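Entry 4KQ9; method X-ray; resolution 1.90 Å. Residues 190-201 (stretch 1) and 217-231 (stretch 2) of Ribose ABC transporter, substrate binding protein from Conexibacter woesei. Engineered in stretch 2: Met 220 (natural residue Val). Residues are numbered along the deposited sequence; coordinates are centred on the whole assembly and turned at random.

Stretch 1 190-201: DVGAIYYSGDDG
Stretch 2, residues 217-231: GKIMVVGTDANEGAL

The strand segments holding Ala 193 to Tyr 196 and Met 220 to Val 222 run parallel, their N-to-C axes 9° apart and 4.7 Å at closest approach. Register follows from CA-CA distances: Ala 193 with Met 220 at 4.3 Å, Ile 194 with Val 221 at 5.0 Å, Tyr 195 with Val 222 at 5.2 Å. Extended backbones (Ile 194 phi/psi -132/122, Val 221 -110/130) support a four-rung ladder: Met 220 N donates to Gly 192 O (2.9 Å, 166°), Ile 194 N to Met 220 O (2.8 Å, 159°), Val 222 N to Ile 194 O (3.2 Å, 160°), and Tyr 196 N to Val 222 O (2.9 Å, 156°). Gly 192 O also accepts from water 1 (2.6 Å), which donates to Lys 218 O (3.0 Å) as well, bridging the stretches.

Side chains alternate across the sheet. Ala 193 and the engineered Met 220, a selenomethionine (chi1-3 m, t, m), share one face with Tyr 195 (t) and Val 222 (m); Ala 193 CB lies 4.0 Å from Met 220 CB, and Tyr 195 CD2 4.1 Å from Val 222 CG2. Ile 194 (m, t) and Val 221 (t) occupy the other face. Buried side chains make apolar van der Waals contacts: Ile 194 CG1 meets Ile 219 (m, t) CG2 at 3.9 Å, and Tyr 196 CE1 (chi1 m) meets Val 221 CG1 at 3.7 Å.

Beyond the ladder, Gly 198 sits at the N-cap position, right before the helix that begins at Asp 199, whose N donates to Thr 224 O (2.8 Å, 150°). The Asp 199 side chain (chi1 m, chi2 -27°) points toward stretch 2, where OD2 accepts from Asn 227 N (3.0 Å, 159°); Ala 226 N, though 2.6 Å from Asp 199 OD2, has a poor angle, so this pair is not counted as a hydrogen bond. Asp 199 OD1, Tyr 195 OH, Tyr 196 OH, Ser 197 OG and Thr 224 OG1 are hydrogen-bonded elsewhere in the structure. An ideal CB on Gly 223 would clash with Asp 199 OD1 at 2.7 Å. Asn 227 (chi1 p) caps its own helix: OD1 accepts from Ala 230 N (2.8 Å, 160°). Water 2 accepts from Asp 200 N and donates to Asp 225 OD2, both 2.8 Å.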

# COMPACT_ATOMS: atom_id res chain seq x y z
N ASP A 190 13.99 26.86 -1.97
CA ASP A 190 13.42 27.20 -0.66
C ASP A 190 12.15 26.42 -0.29
O ASP A 190 11.49 26.79 0.67
CB ASP A 190 13.05 28.70 -0.66
CG ASP A 190 12.08 29.07 -1.79
OD1 ASP A 190 11.87 28.28 -2.76
OD2 ASP A 190 11.53 30.18 -1.73
N VAL A 191 11.79 25.39 -1.05
CA VAL A 191 10.62 24.56 -0.76
C VAL A 191 10.70 24.07 0.69
O VAL A 191 11.77 23.68 1.15
CB VAL A 191 10.51 23.42 -1.82
CG1 VAL A 191 11.58 22.35 -1.67
CG2 VAL A 191 9.13 22.82 -1.86
N GLY A 192 9.60 24.05 1.41
CA GLY A 192 9.65 23.56 2.79
C GLY A 192 9.45 22.07 2.99
O GLY A 192 9.84 21.54 4.00
N ALA A 193 8.78 21.42 2.07
CA ALA A 193 8.49 20.01 2.20
C ALA A 193 8.39 19.39 0.81
O ALA A 193 8.02 20.04 -0.15
CB ALA A 193 7.14 19.80 2.94
N ILE A 194 8.67 18.10 0.73
CA ILE A 194 8.48 17.33 -0.50
C ILE A 194 7.74 16.03 -0.17
O ILE A 194 8.13 15.25 0.74
CB ILE A 194 9.82 17.06 -1.26
CG1 ILE A 194 10.57 18.37 -1.46
CG2 ILE A 194 9.55 16.38 -2.61
CD1 ILE A 194 11.95 18.26 -2.09
N TYR A 195 6.59 15.87 -0.83
CA TYR A 195 5.72 14.73 -0.70
C TYR A 195 6.18 13.72 -1.80
O TYR A 195 6.28 14.12 -2.94
CB TYR A 195 4.31 15.21 -1.05
CG TYR A 195 3.25 14.16 -1.05
CD1 TYR A 195 3.11 13.24 -2.07
CD2 TYR A 195 2.34 14.16 -0.02
CE1 TYR A 195 2.08 12.29 -2.01
CE2 TYR A 195 1.32 13.27 0.02
CZ TYR A 195 1.23 12.31 -0.92
OH TYR A 195 0.18 11.43 -0.71
N TYR A 196 6.42 12.46 -1.46
CA TYR A 196 6.75 11.38 -2.40
C TYR A 196 5.65 10.30 -2.32
O TYR A 196 5.16 9.98 -1.23
CB TYR A 196 8.12 10.76 -2.03
CG TYR A 196 9.25 11.71 -2.15
CD1 TYR A 196 9.54 12.64 -1.14
CD2 TYR A 196 10.02 11.76 -3.33
CE1 TYR A 196 10.59 13.54 -1.29
CE2 TYR A 196 11.10 12.63 -3.49
CZ TYR A 196 11.37 13.55 -2.49
OH TYR A 196 12.36 14.45 -2.56
N SER A 197 5.19 9.77 -3.46
CA SER A 197 4.18 8.73 -3.46
C SER A 197 4.62 7.56 -2.61
O SER A 197 3.78 6.90 -1.96
CB SER A 197 3.96 8.20 -4.91
OG SER A 197 3.37 9.22 -5.69
N GLY A 198 5.91 7.25 -2.66
CA GLY A 198 6.46 6.10 -1.94
C GLY A 198 7.83 6.31 -1.41
O GLY A 198 8.57 7.26 -1.83
N ASP A 199 8.20 5.46 -0.43
CA ASP A 199 9.53 5.56 0.25
C ASP A 199 10.74 5.50 -0.63
O ASP A 199 11.66 6.21 -0.39
CB ASP A 199 9.76 4.44 1.33
CG ASP A 199 8.89 4.62 2.58
OD1 ASP A 199 8.51 5.79 2.90
OD2 ASP A 199 8.64 3.60 3.32
N ASP A 200 10.75 4.64 -1.65
CA ASP A 200 11.98 4.53 -2.40
C ASP A 200 12.26 5.87 -3.15
O ASP A 200 13.38 6.28 -3.33
CB ASP A 200 11.88 3.39 -3.36
CG ASP A 200 12.14 2.03 -2.68
OD1 ASP A 200 12.80 2.00 -1.60
OD2 ASP A 200 11.63 1.05 -3.27
N GLY A 201 11.18 6.52 -3.53
CA GLY A 201 11.23 7.85 -4.19
C GLY A 201 11.91 8.79 -3.22
O GLY A 201 12.85 9.48 -3.54
N GLY A 217 16.59 17.44 7.51
CA GLY A 217 15.37 17.86 8.16
C GLY A 217 15.00 19.30 7.92
O GLY A 217 13.97 19.74 8.35
N LYS A 218 15.82 20.07 7.23
CA LYS A 218 15.39 21.42 6.88
C LYS A 218 14.19 21.40 5.89
O LYS A 218 13.34 22.31 5.83
CB LYS A 218 16.56 22.14 6.23
CG LYS A 218 16.31 23.64 6.06
CD LYS A 218 15.61 23.97 4.76
N ILE A 219 14.18 20.41 5.03
CA ILE A 219 13.03 20.20 4.15
C ILE A 219 12.35 18.96 4.66
O ILE A 219 12.98 17.91 4.84
CB ILE A 219 13.50 19.96 2.70
CG1 ILE A 219 14.14 21.23 2.10
CG2 ILE A 219 12.35 19.51 1.84
CD1 ILE A 219 14.88 21.00 0.81
N MSE A 220 11.05 19.05 4.90
CA MSE A 220 10.35 17.86 5.42
C MSE A 220 10.03 16.89 4.29
O MSE A 220 9.33 17.22 3.35
CB MSE A 220 9.01 18.23 6.07
CG MSE A 220 9.23 18.97 7.39
SE MSE A 220 7.40 19.12 8.16
CE MSE A 220 6.79 20.38 6.90
N VAL A 221 10.52 15.68 4.39
CA VAL A 221 10.28 14.64 3.37
C VAL A 221 9.35 13.56 3.93
O VAL A 221 9.61 13.06 5.03
CB VAL A 221 11.62 13.98 3.05
CG1 VAL A 221 11.44 12.74 2.25
CG2 VAL A 221 12.56 15.02 2.39
N VAL A 222 8.28 13.21 3.19
CA VAL A 222 7.28 12.24 3.58
C VAL A 222 7.07 11.23 2.44
O VAL A 222 7.07 11.58 1.23
CB VAL A 222 5.93 12.89 4.01
CG1 VAL A 222 6.10 14.07 5.04
CG2 VAL A 222 5.21 13.41 2.81
N GLY A 223 6.90 9.98 2.83
CA GLY A 223 6.77 8.83 1.88
C GLY A 223 5.77 7.81 2.42
O GLY A 223 5.10 8.09 3.39
N THR A 224 5.65 6.66 1.79
CA THR A 224 4.79 5.59 2.17
C THR A 224 5.55 4.26 1.94
O THR A 224 6.22 4.12 0.97
CB THR A 224 3.50 5.58 1.33
OG1 THR A 224 2.77 6.77 1.55
CG2 THR A 224 2.66 4.43 1.66
N ASP A 225 5.36 3.36 2.87
CA ASP A 225 5.70 1.95 2.86
C ASP A 225 6.32 1.53 4.19
O ASP A 225 6.27 0.41 4.55
CB ASP A 225 6.65 1.53 1.74
CG ASP A 225 5.98 1.50 0.37
OD1 ASP A 225 4.77 1.54 0.30
OD2 ASP A 225 6.72 1.54 -0.61
N ALA A 226 6.94 2.47 4.86
CA ALA A 226 7.67 2.14 6.07
C ALA A 226 8.63 0.99 5.79
O ALA A 226 8.69 0.06 6.53
CB ALA A 226 6.72 1.77 7.19
N ASN A 227 9.37 1.08 4.70
CA ASN A 227 10.43 0.11 4.46
C ASN A 227 11.61 0.32 5.38
O ASN A 227 11.73 1.29 6.08
CB ASN A 227 10.81 0.03 3.02
CG ASN A 227 11.57 1.24 2.53
OD1 ASN A 227 12.25 1.88 3.22
ND2 ASN A 227 11.44 1.49 1.29
N GLU A 228 12.50 -0.63 5.36
CA GLU A 228 13.61 -0.57 6.29
C GLU A 228 14.49 0.69 6.11
O GLU A 228 14.93 1.29 7.07
CB GLU A 228 14.45 -1.86 6.13
CG GLU A 228 15.67 -1.88 7.01
CD GLU A 228 16.52 -3.15 6.82
OE1 GLU A 228 16.00 -4.26 7.10
OE2 GLU A 228 17.72 -3.04 6.43
N GLY A 229 14.75 1.12 4.90
CA GLY A 229 15.57 2.37 4.76
C GLY A 229 14.85 3.61 5.22
O GLY A 229 15.44 4.55 5.74
N ALA A 230 13.53 3.60 5.03
CA ALA A 230 12.67 4.66 5.51
C ALA A 230 12.59 4.73 7.02
O ALA A 230 12.63 5.77 7.57
CB ALA A 230 11.28 4.53 4.93
N LEU A 231 12.49 3.62 7.68
CA LEU A 231 12.43 3.65 9.12
C LEU A 231 13.75 4.21 9.65
O LEU A 231 13.75 5.04 10.52
CB LEU A 231 12.18 2.26 9.59
CG LEU A 231 10.80 1.70 9.29
CD1 LEU A 231 10.80 0.20 9.55
CD2 LEU A 231 9.72 2.43 10.04
O HOH W 1 10.38 22.93 6.18
O HOH W 2 8.54 2.99 -2.15